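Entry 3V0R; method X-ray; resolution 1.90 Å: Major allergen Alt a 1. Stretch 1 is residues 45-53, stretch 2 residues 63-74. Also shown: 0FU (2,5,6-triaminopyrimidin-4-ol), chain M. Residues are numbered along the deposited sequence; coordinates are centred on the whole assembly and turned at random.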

# COMPACT_ATOMS: atom_id res chain seq x y z
N THR A 45 8.20 -5.13 18.69
CA THR A 45 8.41 -4.86 17.29
C THR A 45 7.64 -3.71 16.65
O THR A 45 8.07 -3.18 15.61
CB THR A 45 8.21 -6.19 16.55
OG1 THR A 45 9.48 -6.82 16.56
CG2 THR A 45 7.79 -6.03 15.22
N LEU A 46 6.56 -3.27 17.25
CA LEU A 46 5.66 -2.34 16.63
C LEU A 46 6.32 -1.02 16.22
O LEU A 46 6.94 -0.30 17.02
CB LEU A 46 4.52 -2.09 17.65
CG LEU A 46 3.43 -1.13 17.23
CD1 LEU A 46 2.58 -1.93 16.26
CD2 LEU A 46 2.63 -0.65 18.44
N ASP A 47 6.12 -0.67 14.95
CA ASP A 47 6.74 0.47 14.35
C ASP A 47 6.08 0.68 13.02
O ASP A 47 6.38 -0.05 12.07
CB ASP A 47 8.25 0.23 14.20
CG ASP A 47 9.03 1.49 13.90
OD1 ASP A 47 8.43 2.54 13.67
OD2 ASP A 47 10.28 1.42 13.88
N PHE A 48 5.17 1.63 12.92
CA PHE A 48 4.44 1.79 11.70
C PHE A 48 3.98 3.21 11.49
O PHE A 48 4.11 4.07 12.38
CB PHE A 48 3.24 0.88 11.71
CG PHE A 48 2.22 1.22 12.71
CD1 PHE A 48 1.02 1.83 12.30
CD2 PHE A 48 2.41 0.97 14.01
CE1 PHE A 48 0.05 2.15 13.21
CE2 PHE A 48 1.46 1.30 14.95
CZ PHE A 48 0.26 1.86 14.55
N THR A 49 3.52 3.47 10.26
CA THR A 49 2.99 4.79 9.89
C THR A 49 1.49 4.83 10.01
O THR A 49 0.75 3.88 9.63
CB THR A 49 3.43 5.20 8.49
OG1 THR A 49 4.85 5.17 8.46
CG2 THR A 49 3.02 6.69 8.24
N CYS A 50 1.01 5.88 10.62
CA CYS A 50 -0.37 6.13 10.68
C CYS A 50 -0.63 7.38 9.81
O CYS A 50 -0.02 8.42 10.05
CB CYS A 50 -0.71 6.34 12.17
SG CYS A 50 -2.43 6.66 12.45
N SER A 51 -1.48 7.27 8.79
CA SER A 51 -1.73 8.42 7.92
C SER A 51 -3.07 8.40 7.29
O SER A 51 -3.73 7.35 7.19
CB SER A 51 -0.68 8.43 6.82
OG SER A 51 -0.88 7.33 5.96
N ALA A 52 -3.46 9.53 6.76
CA ALA A 52 -4.67 9.63 5.98
C ALA A 52 -4.55 10.76 4.94
O ALA A 52 -3.84 11.78 5.17
CB ALA A 52 -5.88 9.94 6.91
N GLN A 53 -5.29 10.62 3.86
CA GLN A 53 -5.42 11.62 2.82
C GLN A 53 -6.85 11.76 2.36
O GLN A 53 -7.58 10.81 2.31
CB GLN A 53 -4.62 11.27 1.58
CG GLN A 53 -3.12 11.27 1.82
CD GLN A 53 -2.69 9.94 2.38
OE1 GLN A 53 -3.50 8.95 2.37
NE2 GLN A 53 -1.41 9.88 2.89
N TYR A 63 -10.08 8.15 11.48
CA TYR A 63 -9.51 7.64 10.26
C TYR A 63 -8.73 6.40 10.65
O TYR A 63 -8.11 6.34 11.68
CB TYR A 63 -8.55 8.66 9.62
CG TYR A 63 -9.24 9.88 9.07
CD1 TYR A 63 -9.82 9.83 7.81
CD2 TYR A 63 -9.31 11.07 9.78
CE1 TYR A 63 -10.48 10.94 7.26
CE2 TYR A 63 -10.00 12.18 9.24
CZ TYR A 63 -10.55 12.09 7.99
OH TYR A 63 -11.20 13.17 7.45
N SER A 64 -8.73 5.41 9.76
CA SER A 64 -7.89 4.26 9.93
C SER A 64 -6.46 4.69 9.84
O SER A 64 -6.13 5.56 9.04
CB SER A 64 -8.22 3.25 8.82
OG SER A 64 -7.37 2.14 9.01
N CYS A 65 -5.55 4.08 10.59
CA CYS A 65 -4.14 4.38 10.41
C CYS A 65 -3.57 3.92 9.07
O CYS A 65 -2.58 4.45 8.62
CB CYS A 65 -3.30 3.78 11.56
SG CYS A 65 -3.28 4.82 13.04
N GLY A 66 -4.18 2.91 8.47
CA GLY A 66 -3.78 2.37 7.17
C GLY A 66 -4.86 1.35 6.71
O GLY A 66 -5.91 1.23 7.35
N GLU A 67 -4.64 0.65 5.59
CA GLU A 67 -5.70 -0.20 4.98
C GLU A 67 -6.09 -1.32 5.96
O GLU A 67 -7.28 -1.64 6.13
CB GLU A 67 -5.26 -0.84 3.62
N ASN A 68 -5.08 -1.92 6.57
CA ASN A 68 -5.31 -3.06 7.42
C ASN A 68 -5.53 -2.64 8.88
O ASN A 68 -6.12 -3.40 9.63
CB ASN A 68 -4.12 -4.04 7.33
CG ASN A 68 -4.12 -4.88 6.04
OD1 ASN A 68 -5.16 -5.42 5.54
ND2 ASN A 68 -2.92 -5.02 5.47
N SER A 69 -5.11 -1.43 9.27
CA SER A 69 -4.69 -1.17 10.67
C SER A 69 -5.68 -1.51 11.82
O SER A 69 -6.88 -1.24 11.80
CB SER A 69 -4.19 0.27 10.90
OG SER A 69 -3.24 0.25 11.99
N PHE A 70 -5.10 -2.03 12.88
CA PHE A 70 -5.85 -2.25 14.08
C PHE A 70 -6.05 -0.93 14.86
O PHE A 70 -6.66 -0.92 15.91
CB PHE A 70 -5.09 -3.31 14.89
CG PHE A 70 -3.78 -2.83 15.43
CD1 PHE A 70 -2.70 -2.63 14.60
CD2 PHE A 70 -3.64 -2.52 16.78
CE1 PHE A 70 -1.50 -2.10 15.10
CE2 PHE A 70 -2.44 -2.04 17.29
CZ PHE A 70 -1.37 -1.84 16.45
N MET A 71 -5.48 0.18 14.38
CA MET A 71 -5.54 1.46 15.11
C MET A 71 -6.35 2.49 14.29
O MET A 71 -6.18 2.57 13.08
CB MET A 71 -4.16 2.05 15.23
CG MET A 71 -3.19 1.29 16.11
SD MET A 71 -3.76 1.22 17.82
CE MET A 71 -3.90 2.99 18.08
N ASP A 72 -7.13 3.28 15.00
CA ASP A 72 -7.79 4.49 14.45
C ASP A 72 -7.21 5.68 15.10
O ASP A 72 -6.73 5.60 16.23
CB ASP A 72 -9.28 4.48 14.68
CG ASP A 72 -10.01 3.39 13.83
OD1 ASP A 72 -9.48 2.94 12.80
OD2 ASP A 72 -11.13 3.02 14.20
N PHE A 73 -7.24 6.81 14.39
CA PHE A 73 -6.85 8.09 14.95
C PHE A 73 -7.80 9.21 14.56
O PHE A 73 -8.53 9.11 13.58
CB PHE A 73 -5.42 8.44 14.58
CG PHE A 73 -5.27 9.02 13.19
CD1 PHE A 73 -5.24 8.23 12.10
CD2 PHE A 73 -5.12 10.41 13.00
CE1 PHE A 73 -5.03 8.73 10.81
CE2 PHE A 73 -4.93 10.94 11.72
CZ PHE A 73 -4.89 10.09 10.61
N SER A 74 -7.77 10.28 15.36
CA SER A 74 -8.46 11.50 15.08
C SER A 74 -7.54 12.67 15.41
O SER A 74 -6.62 12.51 16.20
CB SER A 74 -9.72 11.53 15.97
OG SER A 74 -10.56 12.62 15.66
C4 0FU M . 2.66 8.76 5.11
N3 0FU M . 1.94 9.86 4.89
C2 0FU M . 2.12 10.95 5.66
NAA 0FU M . 1.36 12.03 5.38
N1 0FU M . 3.06 10.98 6.65
C6 0FU M . 3.80 9.90 6.90
NAB 0FU M . 4.71 9.89 7.89
C5 0FU M . 3.61 8.76 6.11
NAC 0FU M . 4.29 7.63 6.28
O4 0FU M . 2.55 7.62 4.37
O HOH W 1 -6.39 6.19 6.47
O HOH W 2 -0.43 4.67 6.90

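Residues 47-53 form a strand, against which the second stretch folds back on itself: Tyr63 and Phe73 exchange backbone hydrogen bonds (Tyr63 N to Phe73 O, 2.8 Å; Phe73 N to Tyr63 O, 2.9 Å), and Cys65 N donates to Met71 O at 3.0 Å. The axes of strands 47-53 and 72-74 approach to 8.3 Å at an angle of 56°, too far apart and too oblique for regular sheet pairing. The backbones come closest at Cys50 and Cys65, whose CA atoms lie 4.2 Å apart. Here the one direct hydrogen bond between the stretches forms, from Ser51 N to Cys65 O (3.0 Å, 165°), and the same carbonyl receives a CA-H...O contact from Cys50 CA at 3.5 Å. Beyond this point the chains diverge, and water 1 bridges them by donating to Ser51 O (3.0 Å) and Ser64 O (2.7 Å), two acceptors that cannot bond to each other. Water 2 donates to Cys65 O (2.8 Å) and is hydrogen-bonded to Ser51 OG (2.9 Å).

The disulfide between Cys50 SG and Cys65 SG (2.1 Å, chi3 -71°) locks this junction covalently. Cys50 SG also lies 3.2 Å from Phe73 CD1, in an oblique sulfur-aromatic contact 4.0 Å from the ring centroid. Farther along the strand, Ala52 points toward the second stretch; its CB reaches the edge of the Phe73 ring at CZ (3.8 Å) and lies 4.0 Å from Tyr63 CG.

Phe48 also points toward the second stretch, where its CZ packs on Met71 CG (3.8 Å) and its ring edge meets Cys65 through CE1 and CB (4.1 Å). Its ring is oblique to that of Phe70, with planes at 46° and centroids 5.9 Å apart. Leu46 extends this apolar cluster, placing CD1 4.0 Å from Phe70 CZ at the ring edge.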